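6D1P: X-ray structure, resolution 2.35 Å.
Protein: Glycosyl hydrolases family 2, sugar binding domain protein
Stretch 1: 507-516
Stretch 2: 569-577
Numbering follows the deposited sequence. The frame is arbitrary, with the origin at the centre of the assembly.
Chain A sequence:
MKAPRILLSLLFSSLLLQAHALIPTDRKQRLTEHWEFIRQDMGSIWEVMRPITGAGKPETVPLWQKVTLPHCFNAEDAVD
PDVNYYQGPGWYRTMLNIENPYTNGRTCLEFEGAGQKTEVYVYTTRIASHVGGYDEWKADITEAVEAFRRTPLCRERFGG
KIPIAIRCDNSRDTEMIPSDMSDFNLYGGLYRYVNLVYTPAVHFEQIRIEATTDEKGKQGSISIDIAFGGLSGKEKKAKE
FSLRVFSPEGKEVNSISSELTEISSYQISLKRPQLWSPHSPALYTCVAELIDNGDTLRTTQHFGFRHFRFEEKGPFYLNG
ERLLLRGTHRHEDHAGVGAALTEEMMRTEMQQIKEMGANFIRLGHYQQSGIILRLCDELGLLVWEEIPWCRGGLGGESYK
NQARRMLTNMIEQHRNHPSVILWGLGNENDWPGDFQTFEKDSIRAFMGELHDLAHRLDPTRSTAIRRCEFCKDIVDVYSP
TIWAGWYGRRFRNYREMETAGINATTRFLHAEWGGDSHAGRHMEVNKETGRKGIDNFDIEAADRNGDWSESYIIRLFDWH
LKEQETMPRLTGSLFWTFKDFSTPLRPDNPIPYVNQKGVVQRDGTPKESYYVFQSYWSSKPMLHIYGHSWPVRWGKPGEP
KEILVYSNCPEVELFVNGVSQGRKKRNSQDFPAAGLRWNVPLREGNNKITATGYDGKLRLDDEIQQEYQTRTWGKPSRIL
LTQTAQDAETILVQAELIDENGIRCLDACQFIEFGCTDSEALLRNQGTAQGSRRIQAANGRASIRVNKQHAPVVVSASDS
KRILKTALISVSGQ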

ATOM      1  N   ARG A 507      26.774  31.590 -23.036  1.00 27.18           N
ATOM      2  CA  ARG A 507      26.997  31.763 -21.605  1.00 28.31           C
ATOM      3  C   ARG A 507      26.896  30.399 -20.951  1.00 29.98           C
ATOM      4  O   ARG A 507      25.840  29.751 -21.015  1.00 28.18           O
ATOM      5  N   PHE A 508      27.994  29.966 -20.334  1.00 25.05           N
ATOM      6  CA  PHE A 508      28.166  28.602 -19.863  1.00 24.64           C
ATOM      7  C   PHE A 508      28.131  28.560 -18.343  1.00 29.95           C
ATOM      8  O   PHE A 508      28.648  29.459 -17.670  1.00 27.49           O
ATOM      9  N   LEU A 509      27.544  27.493 -17.807  1.00 24.62           N
ATOM     10  CA  LEU A 509      27.522  27.260 -16.374  1.00 22.94           C
ATOM     11  C   LEU A 509      27.468  25.758 -16.186  1.00 24.85           C
ATOM     12  O   LEU A 509      26.610  25.102 -16.783  1.00 25.06           O
ATOM     13  N   HIS A 510      28.393  25.197 -15.415  1.00 21.35           N
ATOM     14  CA  HIS A 510      28.442  23.745 -15.295  1.00 23.75           C
ATOM     15  C   HIS A 510      27.530  23.299 -14.149  1.00 24.14           C
ATOM     16  O   HIS A 510      27.907  23.348 -12.979  1.00 28.31           O
ATOM     17  N   ALA A 511      26.331  22.846 -14.489  1.00 21.55           N
ATOM     18  CA  ALA A 511      25.397  22.289 -13.512  1.00 24.22           C
ATOM     19  C   ALA A 511      25.497  20.770 -13.546  1.00 19.92           C
ATOM     20  O   ALA A 511      25.261  20.157 -14.596  1.00 20.84           O
ATOM     21  N   GLU A 512      25.882  20.189 -12.403  1.00 18.73           N
ATOM     22  CA  GLU A 512      25.918  18.762 -12.084  1.00 22.18           C
ATOM     23  C   GLU A 512      27.260  18.157 -12.467  1.00 20.11           C
ATOM     24  O   GLU A 512      27.653  18.194 -13.634  1.00 21.75           O
ATOM     25  N   TRP A 513      27.956  17.611 -11.469  1.00 20.29           N
ATOM     26  CA  TRP A 513      29.153  16.791 -11.601  1.00 18.20           C
ATOM     27  C   TRP A 513      29.455  16.214 -10.229  1.00 19.22           C
ATOM     28  O   TRP A 513      28.960  16.704  -9.212  1.00 21.44           O
ATOM     29  N   GLY A 514      30.298  15.191 -10.212  1.00 19.82           N
ATOM     30  CA  GLY A 514      30.654  14.507  -8.984  1.00 16.86           C
ATOM     31  C   GLY A 514      30.542  13.007  -9.163  1.00 20.79           C
ATOM     32  O   GLY A 514      31.037  12.468 -10.162  1.00 19.75           O
ATOM     33  N   GLY A 515      29.857  12.331  -8.244  1.00 22.16           N
ATOM     34  CA  GLY A 515      29.653  10.902  -8.360  1.00 18.81           C
ATOM     35  C   GLY A 515      29.275  10.285  -7.031  1.00 24.99           C
ATOM     36  O   GLY A 515      29.307  10.933  -5.979  1.00 23.72           O
ATOM     37  N   ASP A 516      28.890   9.005  -7.101  1.00 20.42           N
ATOM     38  CA  ASP A 516      28.389   8.293  -5.935  1.00 24.37           C
ATOM     39  C   ASP A 516      29.533   7.818  -5.053  1.00 23.64           C
ATOM     40  O   ASP A 516      30.600   7.420  -5.537  1.00 23.78           O
ATOM     41  N   ARG A 569      37.893  31.855 -17.238  1.00 29.70           N
ATOM     42  CA  ARG A 569      36.623  32.097 -17.927  1.00 34.50           C
ATOM     43  C   ARG A 569      35.415  31.455 -17.257  1.00 32.84           C
ATOM     44  O   ARG A 569      34.287  31.792 -17.637  1.00 33.50           O
ATOM     45  N   LEU A 570      35.615  30.543 -16.299  1.00 29.72           N
ATOM     46  CA  LEU A 570      34.527  29.720 -15.761  1.00 27.56           C
ATOM     47  C   LEU A 570      33.620  30.552 -14.864  1.00 23.96           C
ATOM     48  O   LEU A 570      34.057  31.064 -13.837  1.00 29.01           O
ATOM     49  N   THR A 571      32.355  30.697 -15.242  1.00 26.15           N
ATOM     50  CA  THR A 571      31.403  31.268 -14.299  1.00 27.45           C
ATOM     51  C   THR A 571      31.402  30.477 -12.989  1.00 30.08           C
ATOM     52  O   THR A 571      31.506  31.055 -11.899  1.00 27.24           O
ATOM     53  N   GLY A 572      31.329  29.153 -13.077  1.00 29.56           N
ATOM     54  CA  GLY A 572      31.321  28.323 -11.890  1.00 29.10           C
ATOM     55  C   GLY A 572      30.633  26.995 -12.148  1.00 30.00           C
ATOM     56  O   GLY A 572      30.335  26.633 -13.290  1.00 24.78           O
ATOM     57  N   SER A 573      30.384  26.272 -11.057  1.00 24.51           N
ATOM     58  CA  SER A 573      29.694  25.000 -11.185  1.00 23.10           C
ATOM     59  C   SER A 573      28.861  24.723  -9.941  1.00 29.41           C
ATOM     60  O   SER A 573      28.993  25.393  -8.911  1.00 25.74           O
ATOM     61  N   LEU A 574      27.991  23.708 -10.059  1.00 25.95           N
ATOM     62  CA  LEU A 574      27.255  23.137  -8.933  1.00 20.68           C
ATOM     63  C   LEU A 574      27.456  21.633  -8.979  1.00 23.23           C
ATOM     64  O   LEU A 574      26.976  20.973  -9.908  1.00 23.53           O
ATOM     65  N   PHE A 575      28.159  21.078  -7.997  1.00 20.04           N
ATOM     66  CA  PHE A 575      28.253  19.629  -7.982  1.00 21.03           C
ATOM     67  C   PHE A 575      26.917  19.043  -7.543  1.00 22.19           C
ATOM     68  O   PHE A 575      26.109  19.704  -6.887  1.00 22.56           O
ATOM     69  N   TRP A 576      26.652  17.819  -7.993  1.00 24.27           N
ATOM     70  CA  TRP A 576      25.445  17.076  -7.635  1.00 20.73           C
ATOM     71  C   TRP A 576      25.912  15.900  -6.794  1.00 18.97           C
ATOM     72  O   TRP A 576      26.540  14.973  -7.317  1.00 19.90           O
ATOM     73  N   THR A 577      25.620  15.929  -5.501  1.00 19.03           N
ATOM     74  CA  THR A 577      24.710  16.870  -4.869  1.00 19.77           C
ATOM     75  C   THR A 577      25.159  16.941  -3.420  1.00 20.62           C
ATOM     76  O   THR A 577      26.097  16.220  -3.029  1.00 20.92           O
TER

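Two short parallel strands set the frame: His 510 pairs with Ser 573 and Ala 511 with Leu 574, held by backbone hydrogen bonds such as Leu 574 N to His 510 O (2.9 Å). Further on, Trp 576 N reaches Trp 513 O at 2.8 Å.

Within the bridged pairs, side chains alternate between the two faces of the sheet, so each meets its partner: on one face Ala 511 CB and Leu 574 CD1 (m at chi1) at 4.0 Å; on the other, His 510 CB and Ser 573 CB, from t and p rotamers, 3.8 Å apart.

Beyond these pairs, Phe 508 (t) offers its ring edge, CE1 lying 3.8 Å from CD1 of Leu 570 (t). Trp 513 (p) lays its indole face against Phe 575 (p), CE2 to CB 3.6 Å, with Phe 575 CA over the five-membered ring.

Other contacts meet polar groups. Leu 509 (t, p) brings CD1 to 3.3 Å from Gly 572 O. Trp 576 (t) points toward the first stretch, its ring meeting a carboxylate, CE3 3.8 Å from Glu 512 CD. The backbone angles of Gly 514, Gly 515 and Gly 572 themselves call for glycine.

Two side-chain hydrogen bonds cross between the stretches. Thr 571 (p) points inward and donates from OG1 to Phe 508 O at 2.6 Å; Trp 513 NE1 gives a weak bond to Ser 573 OG at 3.0 Å.

Water 2 bridges Gly 515 N (2.6 Å) and Trp 576 O (2.7 Å). Water 1 accepts from Thr 571 N (2.7 Å) and donates weakly to Phe 508 O (3.4 Å).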

ATOM      1  CB  ARG A 507      25.986  32.733 -20.996  1.00 26.93           C
ATOM      2  CG  ARG A 507      26.212  34.148 -21.418  1.00 29.98           C
ATOM      3  CD  ARG A 507      25.051  35.020 -21.032  1.00 28.01           C
ATOM      4  NE  ARG A 507      25.371  36.432 -21.229  1.00 28.72           N
ATOM      5  CZ  ARG A 507      25.253  37.080 -22.389  1.00 37.01           C
ATOM      6  NH1 ARG A 507      24.824  36.447 -23.478  1.00 34.31           N
ATOM      7  NH2 ARG A 507      25.570  38.373 -22.461  1.00 34.56           N
ATOM      8  CB  PHE A 508      29.485  28.032 -20.374  1.00 26.13           C
ATOM      9  CG  PHE A 508      29.853  26.685 -19.798  1.00 25.26           C
ATOM     10  CD1 PHE A 508      30.542  26.590 -18.601  1.00 24.15           C
ATOM     11  CD2 PHE A 508      29.559  25.518 -20.490  1.00 24.28           C
ATOM     12  CE1 PHE A 508      30.911  25.359 -18.085  1.00 22.83           C
ATOM     13  CE2 PHE A 508      29.929  24.286 -19.989  1.00 22.38           C
ATOM     14  CZ  PHE A 508      30.604  24.205 -18.775  1.00 23.69           C
ATOM     15  CB  LEU A 509      26.311  27.950 -15.742  1.00 25.25           C
ATOM     16  CG  LEU A 509      26.118  27.856 -14.233  1.00 31.52           C
ATOM     17  CD1 LEU A 509      27.409  28.220 -13.497  1.00 29.89           C
ATOM     18  CD2 LEU A 509      24.977  28.775 -13.812  1.00 26.78           C
ATOM     19  CB  HIS A 510      29.867  23.248 -15.112  1.00 16.90           C
ATOM     20  CG  HIS A 510      29.969  21.757 -15.074  1.00 21.53           C
ATOM     21  ND1 HIS A 510      31.160  21.086 -15.238  1.00 20.26           N
ATOM     22  CD2 HIS A 510      29.023  20.804 -14.876  1.00 20.28           C
ATOM     23  CE1 HIS A 510      30.946  19.785 -15.146  1.00 22.12           C
ATOM     24  NE2 HIS A 510      29.660  19.587 -14.919  1.00 20.49           N
ATOM     25  CB  ALA A 511      23.962  22.734 -13.794  1.00 20.80           C
ATOM     26  CB  GLU A 512      24.767  17.974 -12.745  1.00 17.94           C
ATOM     27  CG  GLU A 512      23.388  18.434 -12.320  1.00 19.70           C
ATOM     28  CD  GLU A 512      22.267  17.440 -12.700  1.00 21.45           C
ATOM     29  OE1 GLU A 512      22.550  16.231 -12.847  1.00 20.19           O
ATOM     30  OE2 GLU A 512      21.108  17.887 -12.877  1.00 20.62           O
ATOM     31  CB  TRP A 513      30.360  17.589 -12.107  1.00 21.82           C
ATOM     32  CG  TRP A 513      30.764  18.701 -11.202  1.00 18.14           C
ATOM     33  CD1 TRP A 513      30.261  19.969 -11.188  1.00 21.06           C
ATOM     34  CD2 TRP A 513      31.767  18.655 -10.179  1.00 22.84           C
ATOM     35  NE1 TRP A 513      30.884  20.719 -10.214  1.00 20.18           N
ATOM     36  CE2 TRP A 513      31.823  19.936  -9.592  1.00 21.06           C
ATOM     37  CE3 TRP A 513      32.634  17.660  -9.713  1.00 21.60           C
ATOM     38  CZ2 TRP A 513      32.713  20.245  -8.569  1.00 22.41           C
ATOM     39  CZ3 TRP A 513      33.505  17.967  -8.692  1.00 21.76           C
ATOM     40  CH2 TRP A 513      33.540  19.245  -8.128  1.00 23.24           C
ATOM     41  CB  ASP A 516      27.546   7.072  -6.347  1.00 20.66           C
ATOM     42  CG  ASP A 516      26.238   7.455  -7.051  1.00 24.43           C
ATOM     43  OD1 ASP A 516      25.186   7.521  -6.380  1.00 23.34           O
ATOM     44  OD2 ASP A 516      26.254   7.705  -8.284  1.00 24.54           O
ATOM     45  CB  ARG A 569      36.650  31.575 -19.358  1.00 39.52           C
ATOM     46  CG  ARG A 569      37.643  32.238 -20.264  1.00 41.55           C
ATOM     47  CD  ARG A 569      38.279  31.142 -21.073  1.00 42.06           C
ATOM     48  NE  ARG A 569      37.554  30.827 -22.296  1.00 39.59           N
ATOM     49  CZ  ARG A 569      37.478  29.609 -22.819  1.00 38.62           C
ATOM     50  NH1 ARG A 569      38.045  28.580 -22.198  1.00 40.58           N
ATOM     51  NH2 ARG A 569      36.823  29.418 -23.950  1.00 33.58           N
ATOM     52  CB  LEU A 570      35.094  28.526 -14.985  1.00 25.14           C
ATOM     53  CG  LEU A 570      34.125  27.493 -14.366  1.00 30.55           C
ATOM     54  CD1 LEU A 570      33.253  26.859 -15.442  1.00 22.27           C
ATOM     55  CD2 LEU A 570      34.892  26.419 -13.606  1.00 20.61           C
ATOM     56  CB  THR A 571      30.005  31.311 -14.917  1.00 30.37           C
ATOM     57  OG1 THR A 571      29.607  29.994 -15.312  1.00 25.94           O
ATOM     58  CG2 THR A 571      30.004  32.217 -16.130  1.00 29.40           C
ATOM     59  CB  SER A 573      30.672  23.861 -11.408  1.00 19.68           C
ATOM     60  OG  SER A 573      31.398  23.646 -10.218  1.00 21.68           O
ATOM     61  CB  LEU A 574      25.766  23.474  -9.000  1.00 20.40           C
ATOM     62  CG  LEU A 574      25.460  24.943  -9.297  1.00 25.47           C
ATOM     63  CD1 LEU A 574      25.051  25.135 -10.773  1.00 23.55           C
ATOM     64  CD2 LEU A 574      24.399  25.475  -8.364  1.00 24.35           C
ATOM     65  CB  PHE A 575      29.413  19.141  -7.104  1.00 21.86           C
ATOM     66  CG  PHE A 575      29.178  19.245  -5.615  1.00 24.92           C
ATOM     67  CD1 PHE A 575      29.585  20.379  -4.910  1.00 25.00           C
ATOM     68  CD2 PHE A 575      28.635  18.170  -4.901  1.00 20.98           C
ATOM     69  CE1 PHE A 575      29.413  20.460  -3.520  1.00 22.32           C
ATOM     70  CE2 PHE A 575      28.438  18.240  -3.520  1.00 20.56           C
ATOM     71  CZ  PHE A 575      28.835  19.380  -2.825  1.00 26.36           C
ATOM     72  CB  TRP A 576      24.682  16.613  -8.876  1.00 21.42           C
ATOM     73  CG  TRP A 576      23.393  15.868  -8.572  1.00 21.14           C
ATOM     74  CD1 TRP A 576      23.270  14.573  -8.167  1.00 19.80           C
ATOM     75  CD2 TRP A 576      22.066  16.396  -8.644  1.00 18.18           C
ATOM     76  NE1 TRP A 576      21.949  14.267  -7.961  1.00 19.68           N
ATOM     77  CE2 TRP A 576      21.185  15.365  -8.248  1.00 20.44           C
ATOM     78  CE3 TRP A 576      21.535  17.642  -9.009  1.00 17.69           C
ATOM     79  CZ2 TRP A 576      19.791  15.530  -8.227  1.00 18.92           C
ATOM     80  CZ3 TRP A 576      20.158  17.819  -8.972  1.00 20.00           C
ATOM     81  CH2 TRP A 576      19.296  16.763  -8.579  1.00 20.28           C
ATOM     82  CB  THR A 577      23.204  16.412  -4.981  1.00 21.55           C
ATOM     83  OG1 THR A 577      22.336  17.426  -4.455  1.00 22.04           O
ATOM     84  CG2 THR A 577      22.958  15.086  -4.252  1.00 17.12           C
TER
HETATM   85  O   HOH W   1      31.997  29.999 -17.841  1.00 30.55           O
HETATM   86  O   HOH W   2      28.889  13.920  -6.361  1.00 16.91           O